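Local coordinates for protein phosphodiesterase (Candida albicans, PDB 6CPU) that is a mostly helical protein of the phosphodiesterase family that carries a zinc ion and a magnesium ion, at residues Gln338-Gly341 / Leu342-Ala346. Sequence-based numbering, arbitrary orientation.
Sequences QTLG and LLVAA
L343 lies back against the turn of helix that precedes it, close to the carbonyl of T339. Its CB faces two backbone oxygens of that turn, 3.6 Å from L340 O and slightly farther from T339 O. With CG beside the backbone N (chi1 -67°), the branch point folds toward the earlier turn, and CG comes within 3.3 Å of T339 O. CD1 stays near that same oxygen and, at 4.2 Å, reaches CG2 of T339. Beyond the helix, the L343 side chain packs against I238 and A241 of helix 227-242 and L283 and L290 of helix 276-292. T339 O also accepts the N-H of L343, so polar and apolar parts of one residue converge on a single carbonyl. This bond belongs to the i to i+4 ladder of an alpha helix, 336-348, buried in the helical fold of the phosphodiesterase family. Of the four bonds between 338-341 and 342-346, the straightest runs from V344 N to L340 O at 2.8 Å, with an N-H...O angle of 172° and the donor almost in line with the carbonyl. CG2 of V344 rests 3.4 Å from L340 O; the V344 and L340 side chains cross at a slant, with CG2 4.1 Å from L340 CD1. G341 brings no side chain, but its carbonyl takes the N-H of A345, whose CB lies nearby at 3.4 Å from G341 O. On another side of the helix L342 packs on L457 and I458 of helix 446-462. Near the C-terminal end of the helix, A346 O accepts a hydrogen bond from ND1 of H349, a zinc ligand.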
ATOM      1  N   GLN A 338     -19.498  -0.976  -7.339  1.00 33.15           N
ATOM      2  CA  GLN A 338     -18.421  -1.715  -7.991  1.00 32.59           C
ATOM      3  C   GLN A 338     -17.207  -0.827  -8.252  1.00 32.23           C
ATOM      4  O   GLN A 338     -16.063  -1.284  -8.180  1.00 28.96           O
ATOM      5  CB  GLN A 338     -18.889  -2.298  -9.322  1.00 33.62           C
ATOM      6  CG  GLN A 338     -19.971  -3.353  -9.190  1.00 33.85           C
ATOM      7  CD  GLN A 338     -20.839  -3.453 -10.435  1.00 34.46           C
ATOM      8  OE1 GLN A 338     -20.450  -3.009 -11.520  1.00 33.23           O
ATOM      9  NE2 GLN A 338     -22.027  -4.019 -10.276  1.00 35.77           N
ATOM     10  N   THR A 339     -17.461   0.433  -8.589  1.00 30.53           N
ATOM     11  CA  THR A 339     -16.396   1.414  -8.774  1.00 31.85           C
ATOM     12  C   THR A 339     -15.649   1.630  -7.443  1.00 30.05           C
ATOM     13  O   THR A 339     -14.420   1.657  -7.418  1.00 29.89           O
ATOM     14  CB  THR A 339     -16.965   2.755  -9.297  1.00 33.53           C
ATOM     15  OG1 THR A 339     -17.589   2.543 -10.570  1.00 34.43           O
ATOM     16  CG2 THR A 339     -15.877   3.794  -9.443  1.00 33.45           C
ATOM     17  N   LEU A 340     -16.400   1.777  -6.356  1.00 29.19           N
ATOM     18  CA  LEU A 340     -15.816   1.920  -5.013  1.00 28.63           C
ATOM     19  C   LEU A 340     -15.016   0.669  -4.636  1.00 28.87           C
ATOM     20  O   LEU A 340     -13.904   0.772  -4.121  1.00 28.76           O
ATOM     21  CB  LEU A 340     -16.889   2.182  -3.956  1.00 27.80           C
ATOM     22  CG  LEU A 340     -16.405   2.334  -2.503  1.00 28.31           C
ATOM     23  CD1 LEU A 340     -15.416   3.475  -2.372  1.00 27.63           C
ATOM     24  CD2 LEU A 340     -17.569   2.534  -1.540  1.00 28.63           C
ATOM     25  N   GLY A 341     -15.579  -0.505  -4.918  1.00 28.50           N
ATOM     26  CA  GLY A 341     -14.893  -1.777  -4.680  1.00 28.34           C
ATOM     27  C   GLY A 341     -13.571  -1.899  -5.415  1.00 29.43           C
ATOM     28  O   GLY A 341     -12.600  -2.421  -4.864  1.00 28.32           O
ATOM     29  N   LEU A 342     -13.530  -1.413  -6.656  1.00 28.64           N
ATOM     30  CA  LEU A 342     -12.309  -1.434  -7.449  1.00 29.11           C
ATOM     31  C   LEU A 342     -11.265  -0.514  -6.818  1.00 27.06           C
ATOM     32  O   LEU A 342     -10.090  -0.884  -6.700  1.00 24.45           O
ATOM     33  CB  LEU A 342     -12.579  -0.980  -8.887  1.00 30.89           C
ATOM     34  CG  LEU A 342     -11.703  -1.519 -10.023  1.00 34.22           C
ATOM     35  CD1 LEU A 342     -11.581  -0.477 -11.124  1.00 35.51           C
ATOM     36  CD2 LEU A 342     -10.310  -1.969  -9.612  1.00 35.12           C
ATOM     37  N   LEU A 343     -11.702   0.682  -6.431  1.00 25.21           N
ATOM     38  CA  LEU A 343     -10.804   1.653  -5.814  1.00 24.88           C
ATOM     39  C   LEU A 343     -10.244   1.137  -4.486  1.00 23.82           C
ATOM     40  O   LEU A 343      -9.047   1.248  -4.246  1.00 22.58           O
ATOM     41  CB  LEU A 343     -11.516   2.977  -5.590  1.00 25.44           C
ATOM     42  CG  LEU A 343     -11.874   3.682  -6.901  1.00 25.72           C
ATOM     43  CD1 LEU A 343     -12.856   4.808  -6.643  1.00 25.63           C
ATOM     44  CD2 LEU A 343     -10.624   4.182  -7.597  1.00 25.88           C
ATOM     45  N   VAL A 344     -11.112   0.587  -3.640  1.00 24.61           N
ATOM     46  CA  VAL A 344     -10.678  -0.026  -2.376  1.00 23.99           C
ATOM     47  C   VAL A 344      -9.691  -1.182  -2.637  1.00 22.71           C
ATOM     48  O   VAL A 344      -8.653  -1.261  -1.980  1.00 21.46           O
ATOM     49  CB  VAL A 344     -11.878  -0.432  -1.486  1.00 24.17           C
ATOM     50  CG1 VAL A 344     -11.438  -1.273  -0.305  1.00 24.38           C
ATOM     51  CG2 VAL A 344     -12.597   0.812  -0.971  1.00 25.44           C
ATOM     52  N   ALA A 345      -9.967  -2.044  -3.613  1.00 22.08           N
ATOM     53  CA  ALA A 345      -9.012  -3.109  -3.961  1.00 21.35           C
ATOM     54  C   ALA A 345      -7.671  -2.585  -4.429  1.00 21.32           C
ATOM     55  O   ALA A 345      -6.639  -3.123  -4.046  1.00 21.49           O
ATOM     56  CB  ALA A 345      -9.597  -4.047  -5.009  1.00 21.51           C
ATOM     57  N   ALA A 346      -7.656  -1.537  -5.257  1.00 20.73           N
ATOM     58  CA  ALA A 346      -6.392  -0.955  -5.675  1.00 21.32           C
ATOM     59  C   ALA A 346      -5.600  -0.436  -4.469  1.00 21.50           C
ATOM     60  O   ALA A 346      -4.382  -0.628  -4.385  1.00 22.80           O
ATOM     61  CB  ALA A 346      -6.628   0.166  -6.691  1.00 22.53           C
TER